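Local coordinates for peptidoglycan DD-endopeptidase ShyB (PDB 2GU1), which cleaves the peptide cross-links between adjacent peptidoglycan strands as a zinc-dependent DD-endopeptidase, probably letting new glycan be inserted as the cell wall expands, at residues Tyr10-Gly15 with Glu52-Met57; Leu43-Ile48 with Ser65-His70; Val74-Tyr79 with Asp90-Ser95. All coordinates share one frame; numbering follows the deposited sequence.

How the contacts relate
The three contacts are spread over one five-stranded antiparallel sheet, whose strands 8-11, 53-58, 64-70, 75-81 and 87-93 run in chain order. Contact 1 pairs the first two strands and contact 3 the last two; between them, contact 2 packs the loop 43-48 against the central strand. Along the chain contacts 1 and 2 interlace, and contact 3 follows. Centres of contacts 1 and 3 are about 15 Å apart, with that of contact 2 about 9 and 10 Å from them. E52 OE1 and Y69 OH, 2.6 Å apart, couple contacts 1 and 2; backbone bonds of L67 with Y79 and Y69 with A77 couple 2 and 3. One continuous LysM-like sheet results, away from the catalytic zinc.

Contact 1: residues Tyr10-Gly15 with Glu52-Met57; sequences YMVKVG and EELELM
Y10 and L54 are joined by two backbone hydrogen bonds, Y10 N to L54 O at 2.9 Å and L54 N back to Y10 O at 2.8 Å. A third follows beyond the next pair, V12 N to E52 O at 2.8 Å, although V12 and E52 themselves lie past the regular strand ends. Between them M11 faces E53 as a non-hydrogen-bonded pair. Y10 O receives a second, weaker approach from the CA-H of E53, with CA 3.3 Å away. This is the antiparallel pairing of the first and last strands of a β-α-α-β unit, the arrangement familiar from LysM domains: helices 18-24 and 29-38 fall in the connection between the two segments, and the first of them covers the face carrying Y10 and L54. On that face the CB atoms of Y10 and L54 are 4.5 Å apart. CG of Y10 is anti to the backbone N (chi1 -175°); the far end of the ring departs from L54, and OH is hydrogen-bonded to D16. V12 CG2 lies 3.5 Å from E52 O. The carboxylate of E52 turns elsewhere, with OE1 bonded to Y69 and Q49 N. On the other face the thioether of M11 bends at its last torsion (chi3 -85°), setting CE 3.8 Å from CG of E53, where the two side chains cross obliquely.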
loop_
_atom_site.group_PDB
_atom_site.type_symbol
_atom_site.label_atom_id
_atom_site.label_comp_id
_atom_site.label_asym_id
_atom_site.label_seq_id
_atom_site.Cartn_x
_atom_site.Cartn_y
_atom_site.Cartn_z
ATOM N N TYR A 10 -6.022 -17.696 -14.362
ATOM C CA TYR A 10 -4.810 -18.100 -13.656
ATOM C C TYR A 10 -4.857 -17.671 -12.197
ATOM O O TYR A 10 -5.011 -16.486 -11.902
ATOM C CB TYR A 10 -3.559 -17.472 -14.293
ATOM C CG TYR A 10 -2.271 -17.961 -13.660
ATOM C CD1 TYR A 10 -1.650 -19.120 -14.117
ATOM C CD2 TYR A 10 -1.713 -17.308 -12.557
ATOM C CE1 TYR A 10 -0.515 -19.625 -13.499
ATOM C CE2 TYR A 10 -0.571 -17.808 -11.924
ATOM C CZ TYR A 10 0.019 -18.968 -12.401
ATOM O OH TYR A 10 1.135 -19.488 -11.792
ATOM N N MET A 11 -4.740 -18.630 -11.286
ATOM C CA MET A 11 -4.728 -18.288 -9.871
ATOM C C MET A 11 -3.270 -18.169 -9.423
ATOM O O MET A 11 -2.475 -19.095 -9.600
ATOM C CB MET A 11 -5.449 -19.345 -9.031
ATOM C CG MET A 11 -5.347 -19.070 -7.533
ATOM S SD MET A 11 -6.618 -19.894 -6.556
ATOM C CE MET A 11 -7.957 -18.690 -6.690
ATOM N N VAL A 12 -2.919 -17.019 -8.862
ATOM C CA VAL A 12 -1.552 -16.792 -8.406
ATOM C C VAL A 12 -1.147 -17.759 -7.306
ATOM O O VAL A 12 -1.913 -18.024 -6.374
ATOM C CB VAL A 12 -1.371 -15.348 -7.899
ATOM C CG1 VAL A 12 0.082 -15.121 -7.500
ATOM C CG2 VAL A 12 -1.787 -14.365 -8.995
ATOM N N LYS A 13 0.068 -18.279 -7.418
ATOM C CA LYS A 13 0.591 -19.234 -6.458
ATOM C C LYS A 13 1.876 -18.680 -5.858
ATOM O O LYS A 13 2.467 -17.742 -6.398
ATOM C CB LYS A 13 0.886 -20.565 -7.158
ATOM C CG LYS A 13 -0.250 -21.084 -8.032
ATOM C CD LYS A 13 0.160 -22.350 -8.772
ATOM C CE LYS A 13 -0.928 -22.827 -9.735
ATOM N NZ LYS A 13 -1.247 -21.816 -10.790
ATOM N N VAL A 14 2.304 -19.262 -4.744
ATOM C CA VAL A 14 3.530 -18.837 -4.076
ATOM C C VAL A 14 4.686 -18.782 -5.071
ATOM O O VAL A 14 4.897 -19.720 -5.840
ATOM C CB VAL A 14 3.901 -19.810 -2.930
ATOM C CG1 VAL A 14 5.210 -19.382 -2.280
ATOM C CG2 VAL A 14 2.786 -19.837 -1.896
ATOM N N GLY A 15 5.417 -17.670 -5.073
ATOM C CA GLY A 15 6.548 -17.535 -5.978
ATOM C C GLY A 15 6.311 -16.857 -7.322
ATOM O O GLY A 15 7.274 -16.464 -7.983
ATOM N N GLU A 52 -4.848 -14.607 -5.492
ATOM C CA GLU A 52 -5.497 -13.614 -6.333
ATOM C C GLU A 52 -5.584 -14.259 -7.707
ATOM O O GLU A 52 -4.969 -15.297 -7.945
ATOM C CB GLU A 52 -4.677 -12.317 -6.374
ATOM C CG GLU A 52 -4.476 -11.701 -4.995
ATOM C CD GLU A 52 -3.693 -10.405 -5.038
ATOM O OE1 GLU A 52 -2.748 -10.308 -5.843
ATOM O OE2 GLU A 52 -4.012 -9.490 -4.253
ATOM N N GLU A 53 -6.336 -13.654 -8.613
ATOM C CA GLU A 53 -6.497 -14.235 -9.934
ATOM C C GLU A 53 -6.242 -13.261 -11.061
ATOM O O GLU A 53 -6.583 -12.081 -10.961
ATOM C CB GLU A 53 -7.918 -14.772 -10.106
ATOM C CG GLU A 53 -8.326 -15.848 -9.121
ATOM C CD GLU A 53 -9.778 -16.251 -9.307
ATOM O OE1 GLU A 53 -10.135 -16.661 -10.433
ATOM O OE2 GLU A 53 -10.560 -16.147 -8.337
ATOM N N LEU A 54 -5.643 -13.775 -12.131
ATOM C CA LEU A 54 -5.393 -12.987 -13.322
ATOM C C LEU A 54 -6.266 -13.611 -14.403
ATOM O O LEU A 54 -6.379 -14.835 -14.508
ATOM C CB LEU A 54 -3.919 -13.044 -13.729
ATOM C CG LEU A 54 -2.886 -12.345 -12.841
ATOM C CD1 LEU A 54 -1.490 -12.542 -13.428
ATOM C CD2 LEU A 54 -3.204 -10.861 -12.733
ATOM N N GLU A 55 -6.913 -12.770 -15.191
ATOM C CA GLU A 55 -7.771 -13.260 -16.257
ATOM C C GLU A 55 -7.206 -12.682 -17.550
ATOM O O GLU A 55 -7.120 -11.465 -17.688
ATOM C CB GLU A 55 -9.202 -12.778 -16.004
ATOM C CG GLU A 55 -10.258 -13.299 -16.955
ATOM C CD GLU A 55 -11.666 -13.057 -16.423
ATOM O OE1 GLU A 55 -11.874 -12.050 -15.711
ATOM O OE2 GLU A 55 -12.570 -13.865 -16.721
ATOM N N LEU A 56 -6.778 -13.549 -18.467
ATOM C CA LEU A 56 -6.223 -13.090 -19.740
ATOM C C LEU A 56 -7.237 -13.322 -20.858
ATOM O O LEU A 56 -7.761 -14.427 -21.009
ATOM C CB LEU A 56 -4.926 -13.838 -20.097
ATOM C CG LEU A 56 -3.776 -14.104 -19.116
ATOM C CD1 LEU A 56 -2.448 -13.973 -19.876
ATOM C CD2 LEU A 56 -3.815 -13.157 -17.948
ATOM N N MET A 57 -7.513 -12.282 -21.636
ATOM C CA MET A 57 -8.448 -12.384 -22.750
ATOM C C MET A 57 -7.631 -12.344 -24.041
ATOM O O MET A 57 -6.979 -11.336 -24.336
ATOM C CB MET A 57 -9.425 -11.207 -22.733
ATOM C CG MET A 57 -9.976 -10.887 -21.361
ATOM S SD MET A 57 -11.068 -12.154 -20.713
ATOM C CE MET A 57 -12.409 -11.119 -20.057
#

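Contact 2: residues Leu43-Ile48 with Ser65-His70; sequences LQLDMI and SRLIYH
Y69 projects from its strand against the loop Q44 to I48 and contributes by far the largest share of the buried surface. Its CG, anti to the backbone N (chi1 168°), lies on the loop side of CB, and the ring continues outward from there. CG2 of I48 lies over one face, 4.2 Å from the ring centroid and 26° off the normal, a CH-pi contact in which CZ is the nearest ring atom. L45 comes to the ring obliquely, its CD2 3.8 Å from CD2 of Y69, as the two side chains run in opposite senses alongside one another. Its other methyl, CD1, reaches 4.3 Å from CD2 of L67, so one leucine touches two residues of the strand that point the same way. Q44 adds its carbonyl, the O atom standing 3.3 Å from CE2 of Y69, again obliquely to the ring. That same oxygen accepts the N-H of M47 within the loop, so the polar atom beside the aromatic carbon has a hydrogen-bond donor of its own. The phenol oxygen, bonded to E52, passes 3.5 Å from CA of I48. The N-H of L45 is taken up by D39, and OD1 of D46 bonds to Y265, extending the loop toward the peptidase domain. The whole is an aromatic residue of the central strand packed against a loop with a short 3-10 segment (45-46), in the connection between the second helix and second strand of the LysM-like fold.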
loop_
_atom_site.group_PDB
_atom_site.type_symbol
_atom_site.label_atom_id
_atom_site.label_comp_id
_atom_site.label_asym_id
_atom_site.label_seq_id
_atom_site.Cartn_x
_atom_site.Cartn_y
_atom_site.Cartn_z
ATOM N N LEU A 43 1.431 0.609 -10.183
ATOM C CA LEU A 43 2.249 -0.411 -9.527
ATOM C C LEU A 43 1.397 -1.420 -8.756
ATOM O O LEU A 43 1.675 -1.733 -7.597
ATOM C CB LEU A 43 3.281 0.247 -8.597
ATOM C CG LEU A 43 4.295 1.188 -9.270
ATOM C CD1 LEU A 43 5.120 1.883 -8.214
ATOM C CD2 LEU A 43 5.199 0.405 -10.221
ATOM N N GLN A 44 0.352 -1.913 -9.416
ATOM C CA GLN A 44 -0.554 -2.894 -8.822
ATOM C C GLN A 44 -0.014 -4.319 -9.028
ATOM O O GLN A 44 -0.080 -5.165 -8.142
ATOM C CB GLN A 44 -1.926 -2.810 -9.493
ATOM C CG GLN A 44 -2.541 -1.418 -9.565
ATOM C CD GLN A 44 -3.360 -1.081 -8.346
ATOM O OE1 GLN A 44 -2.867 -1.112 -7.221
ATOM N NE2 GLN A 44 -4.631 -0.751 -8.563
ATOM N N LEU A 45 0.518 -4.575 -10.212
ATOM C CA LEU A 45 1.009 -5.906 -10.554
ATOM C C LEU A 45 2.231 -6.403 -9.786
ATOM O O LEU A 45 2.467 -7.608 -9.713
ATOM C CB LEU A 45 1.243 -5.976 -12.066
ATOM C CG LEU A 45 -0.081 -5.821 -12.836
ATOM C CD1 LEU A 45 0.191 -5.563 -14.313
ATOM C CD2 LEU A 45 -0.949 -7.080 -12.637
ATOM N N ASP A 46 2.999 -5.493 -9.195
ATOM C CA ASP A 46 4.174 -5.904 -8.432
ATOM C C ASP A 46 3.780 -6.540 -7.098
ATOM O O ASP A 46 4.565 -7.273 -6.491
ATOM C CB ASP A 46 5.080 -4.707 -8.151
ATOM C CG ASP A 46 6.167 -4.541 -9.183
ATOM O OD1 ASP A 46 7.017 -3.658 -8.989
ATOM O OD2 ASP A 46 6.181 -5.286 -10.183
ATOM N N MET A 47 2.568 -6.264 -6.643
ATOM C CA MET A 47 2.112 -6.801 -5.369
ATOM C C MET A 47 1.182 -8.009 -5.470
ATOM O O MET A 47 0.431 -8.270 -4.535
ATOM C CB MET A 47 1.426 -5.701 -4.552
ATOM C CG MET A 47 0.118 -5.185 -5.146
ATOM S SD MET A 47 -0.710 -3.936 -4.111
ATOM C CE MET A 47 -0.052 -2.413 -4.796
ATOM N N ILE A 48 1.225 -8.745 -6.586
ATOM C CA ILE A 48 0.356 -9.916 -6.732
ATOM C C ILE A 48 0.659 -10.925 -5.640
ATOM O O ILE A 48 1.817 -11.238 -5.372
ATOM C CB ILE A 48 0.515 -10.620 -8.095
ATOM C CG1 ILE A 48 1.969 -11.052 -8.299
ATOM C CG2 ILE A 48 0.032 -9.712 -9.195
ATOM C CD1 ILE A 48 2.184 -11.958 -9.495
ATOM N N SER A 65 -5.488 -9.351 -25.451
ATOM C CA SER A 65 -6.254 -8.153 -25.776
ATOM C C SER A 65 -6.663 -7.430 -24.492
ATOM O O SER A 65 -6.918 -6.226 -24.497
ATOM C CB SER A 65 -7.501 -8.516 -26.582
ATOM O OG SER A 65 -8.401 -9.281 -25.806
ATOM N N ARG A 66 -6.736 -8.176 -23.394
ATOM C CA ARG A 66 -7.096 -7.602 -22.108
ATOM C C ARG A 66 -6.706 -8.487 -20.933
ATOM O O ARG A 66 -6.885 -9.708 -20.971
ATOM C CB ARG A 66 -8.595 -7.334 -22.040
ATOM C CG ARG A 66 -9.076 -7.098 -20.623
ATOM C CD ARG A 66 -10.556 -6.807 -20.570
ATOM N NE ARG A 66 -10.850 -5.473 -21.076
ATOM C CZ ARG A 66 -12.071 -4.958 -21.146
ATOM N NH1 ARG A 66 -13.115 -5.670 -20.743
ATOM N NH2 ARG A 66 -12.246 -3.725 -21.606
ATOM N N LEU A 67 -6.182 -7.847 -19.890
ATOM C CA LEU A 67 -5.773 -8.520 -18.659
ATOM C C LEU A 67 -6.581 -7.944 -17.501
ATOM O O LEU A 67 -6.677 -6.720 -17.358
ATOM C CB LEU A 67 -4.282 -8.281 -18.380
ATOM C CG LEU A 67 -3.802 -8.584 -16.955
ATOM C CD1 LEU A 67 -3.769 -10.085 -16.743
ATOM C CD2 LEU A 67 -2.415 -7.984 -16.724
ATOM N N ILE A 68 -7.166 -8.817 -16.684
ATOM C CA ILE A 68 -7.927 -8.370 -15.524
ATOM C C ILE A 68 -7.242 -8.952 -14.288
ATOM O O ILE A 68 -7.093 -10.177 -14.159
ATOM C CB ILE A 68 -9.402 -8.853 -15.547
ATOM C CG1 ILE A 68 -10.116 -8.355 -16.809
ATOM C CG2 ILE A 68 -10.152 -8.302 -14.339
ATOM C CD1 ILE A 68 -9.732 -9.119 -18.055
ATOM N N TYR A 69 -6.798 -8.067 -13.401
ATOM C CA TYR A 69 -6.142 -8.480 -12.170
ATOM C C TYR A 69 -7.169 -8.366 -11.047
ATOM O O TYR A 69 -7.502 -7.268 -10.591
ATOM C CB TYR A 69 -4.904 -7.595 -11.909
ATOM C CG TYR A 69 -4.276 -7.700 -10.526
ATOM C CD1 TYR A 69 -4.362 -8.877 -9.769
ATOM C CD2 TYR A 69 -3.573 -6.620 -9.984
ATOM C CE1 TYR A 69 -3.761 -8.971 -8.499
ATOM C CE2 TYR A 69 -2.969 -6.701 -8.732
ATOM C CZ TYR A 69 -3.067 -7.877 -7.993
ATOM O OH TYR A 69 -2.478 -7.936 -6.755
ATOM N N HIS A 70 -7.702 -9.515 -10.639
ATOM C CA HIS A 70 -8.684 -9.582 -9.561
ATOM C C HIS A 70 -7.961 -9.569 -8.213
ATOM O O HIS A 70 -7.532 -10.617 -7.721
ATOM C CB HIS A 70 -9.522 -10.867 -9.693
ATOM C CG HIS A 70 -10.385 -10.900 -10.919
ATOM N ND1 HIS A 70 -11.589 -10.231 -11.000
ATOM C CD2 HIS A 70 -10.202 -11.493 -12.124
ATOM C CE1 HIS A 70 -12.109 -10.408 -12.203
ATOM N NE2 HIS A 70 -11.286 -11.171 -12.904
#

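Contact 3: residues Val74-Tyr79 with Asp90-Ser95; sequences VEKAIY and DFQEIS
F91 brings its ring obliquely against the neighbouring strand, with CD1 3.4 Å from K76 O and CZ 4.0 Å from CB of E75; in the ring plane, at its edge, lies OE2 of E93. On this same face E75, its CG beside the backbone N (chi1 -55°), extends side by side with E93 in one direction, yet their carboxylate planes are 83° apart. Their OE1 atoms are 2.8 Å from each other, a close approach of like charges that would be expected to raise the proton affinity of the pair, while the salt bridge from E93 OE2 to R321 would offset part of the repulsion. The opposite face carries the amide of Q92. Its NE2 gives a hydrogen bond of 3.1 Å to OD2 of D90, meeting that oxygen from above the carboxylate plane, and CD1 of I78 lies beside the amide, 3.5 Å from Q92 CD. K76 passes on the same side of the amide plane, its CE 3.4 Å from Q92 OE1. Five backbone hydrogen bonds hold the two strands in antiparallel register, the shortest being I78 N to D90 O at 2.7 Å. The two strands form a β-hairpin closing the five-stranded sheet: strand 75-81 has strand 64-70 on its other flank, with K76 resting on I68 and H70, while V74 packs on strands 147-157 and 160-173 of the following sheet.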
loop_
_atom_site.group_PDB
_atom_site.type_symbol
_atom_site.label_atom_id
_atom_site.label_comp_id
_atom_site.label_asym_id
_atom_site.label_seq_id
_atom_site.Cartn_x
_atom_site.Cartn_y
_atom_site.Cartn_z
ATOM N N VAL A 74 -14.085 -7.734 -4.868
ATOM C CA VAL A 74 -14.693 -6.413 -4.973
ATOM C C VAL A 74 -13.754 -5.372 -5.589
ATOM O O VAL A 74 -14.091 -4.192 -5.644
ATOM C CB VAL A 74 -15.179 -5.891 -3.587
ATOM C CG1 VAL A 74 -16.277 -6.795 -3.054
ATOM C CG2 VAL A 74 -14.017 -5.818 -2.601
ATOM N N GLU A 75 -12.588 -5.810 -6.057
ATOM C CA GLU A 75 -11.614 -4.898 -6.652
ATOM C C GLU A 75 -10.806 -5.548 -7.771
ATOM O O GLU A 75 -10.280 -6.651 -7.612
ATOM C CB GLU A 75 -10.656 -4.383 -5.572
ATOM C CG GLU A 75 -11.360 -3.728 -4.395
ATOM C CD GLU A 75 -10.410 -3.270 -3.302
ATOM O OE1 GLU A 75 -10.881 -2.620 -2.342
ATOM O OE2 GLU A 75 -9.197 -3.559 -3.397
ATOM N N LYS A 76 -10.699 -4.851 -8.898
ATOM C CA LYS A 76 -9.945 -5.360 -10.031
ATOM C C LYS A 76 -9.342 -4.250 -10.889
ATOM O O LYS A 76 -9.946 -3.192 -11.069
ATOM C CB LYS A 76 -10.841 -6.248 -10.900
ATOM C CG LYS A 76 -12.082 -5.545 -11.420
ATOM C CD LYS A 76 -12.990 -6.504 -12.176
ATOM C CE LYS A 76 -14.263 -5.805 -12.638
ATOM N NZ LYS A 76 -15.209 -6.745 -13.313
ATOM N N ALA A 77 -8.144 -4.512 -11.405
ATOM C CA ALA A 77 -7.421 -3.592 -12.275
ATOM C C ALA A 77 -7.584 -4.163 -13.681
ATOM O O ALA A 77 -7.291 -5.335 -13.910
ATOM C CB ALA A 77 -5.944 -3.553 -11.891
ATOM N N ILE A 78 -8.055 -3.343 -14.613
ATOM C CA ILE A 78 -8.285 -3.789 -15.981
ATOM C C ILE A 78 -7.307 -3.149 -16.967
ATOM O O ILE A 78 -7.252 -1.924 -17.095
ATOM C CB ILE A 78 -9.719 -3.449 -16.393
ATOM C CG1 ILE A 78 -10.684 -4.025 -15.355
ATOM C CG2 ILE A 78 -10.006 -3.982 -17.793
ATOM C CD1 ILE A 78 -12.098 -3.493 -15.461
ATOM N N TYR A 79 -6.531 -3.988 -17.651
ATOM C CA TYR A 79 -5.541 -3.526 -18.623
ATOM C C TYR A 79 -6.045 -3.875 -20.026
ATOM O O TYR A 79 -6.079 -5.048 -20.415
ATOM C CB TYR A 79 -4.186 -4.195 -18.350
ATOM C CG TYR A 79 -3.618 -3.890 -16.968
ATOM C CD1 TYR A 79 -2.678 -2.874 -16.787
ATOM C CD2 TYR A 79 -4.063 -4.586 -15.834
ATOM C CE1 TYR A 79 -2.188 -2.554 -15.506
ATOM C CE2 TYR A 79 -3.584 -4.269 -14.554
ATOM C CZ TYR A 79 -2.648 -3.257 -14.397
ATOM O OH TYR A 79 -2.163 -2.953 -13.135
ATOM N N ASP A 90 -7.842 0.811 -16.182
ATOM C CA ASP A 90 -9.120 1.166 -15.562
ATOM C C ASP A 90 -9.260 0.358 -14.273
ATOM O O ASP A 90 -9.041 -0.854 -14.271
ATOM C CB ASP A 90 -10.295 0.861 -16.500
ATOM C CG ASP A 90 -11.653 1.096 -15.839
ATOM O OD1 ASP A 90 -11.713 1.830 -14.829
ATOM O OD2 ASP A 90 -12.671 0.558 -16.336
ATOM N N PHE A 91 -9.598 1.033 -13.178
ATOM C CA PHE A 91 -9.771 0.367 -11.893
ATOM C C PHE A 91 -11.247 0.371 -11.510
ATOM O O PHE A 91 -11.910 1.412 -11.546
ATOM C CB PHE A 91 -8.953 1.068 -10.798
ATOM C CG PHE A 91 -9.067 0.413 -9.445
ATOM C CD1 PHE A 91 -8.429 -0.794 -9.185
ATOM C CD2 PHE A 91 -9.852 0.984 -8.442
ATOM C CE1 PHE A 91 -8.570 -1.431 -7.944
ATOM C CE2 PHE A 91 -10.002 0.361 -7.200
ATOM C CZ PHE A 91 -9.358 -0.853 -6.951
ATOM N N GLN A 92 -11.767 -0.794 -11.149
ATOM C CA GLN A 92 -13.167 -0.896 -10.763
ATOM C C GLN A 92 -13.325 -1.473 -9.367
ATOM O O GLN A 92 -12.755 -2.513 -9.038
ATOM C CB GLN A 92 -13.929 -1.743 -11.778
ATOM C CG GLN A 92 -14.254 -1.002 -13.068
ATOM C CD GLN A 92 -14.879 -1.908 -14.114
ATOM O OE1 GLN A 92 -15.555 -2.885 -13.784
ATOM N NE2 GLN A 92 -14.666 -1.579 -15.384
ATOM N N GLU A 93 -14.116 -0.791 -8.550
ATOM C CA GLU A 93 -14.337 -1.218 -7.184
ATOM C C GLU A 93 -15.822 -1.305 -6.846
ATOM O O GLU A 93 -16.591 -0.389 -7.135
ATOM C CB GLU A 93 -13.641 -0.234 -6.244
ATOM C CG GLU A 93 -13.498 -0.717 -4.824
ATOM C CD GLU A 93 -12.547 0.145 -4.014
ATOM O OE1 GLU A 93 -12.244 -0.234 -2.860
ATOM O OE2 GLU A 93 -12.101 1.198 -4.530
ATOM N N ILE A 94 -16.219 -2.418 -6.242
ATOM C CA ILE A 94 -17.604 -2.630 -5.843
ATOM C C ILE A 94 -17.687 -2.479 -4.326
ATOM O O ILE A 94 -16.892 -3.067 -3.587
ATOM C CB ILE A 94 -18.087 -4.042 -6.216
ATOM C CG1 ILE A 94 -17.895 -4.277 -7.713
ATOM C CG2 ILE A 94 -19.552 -4.206 -5.840
ATOM C CD1 ILE A 94 -18.200 -5.691 -8.144
ATOM N N SER A 95 -18.643 -1.686 -3.857
ATOM C CA SER A 95 -18.797 -1.489 -2.423
ATOM C C SER A 95 -19.845 -2.453 -1.883
ATOM O O SER A 95 -21.045 -2.171 -1.936
ATOM C CB SER A 95 -19.205 -0.044 -2.121
ATOM O OG SER A 95 -19.118 0.223 -0.731
#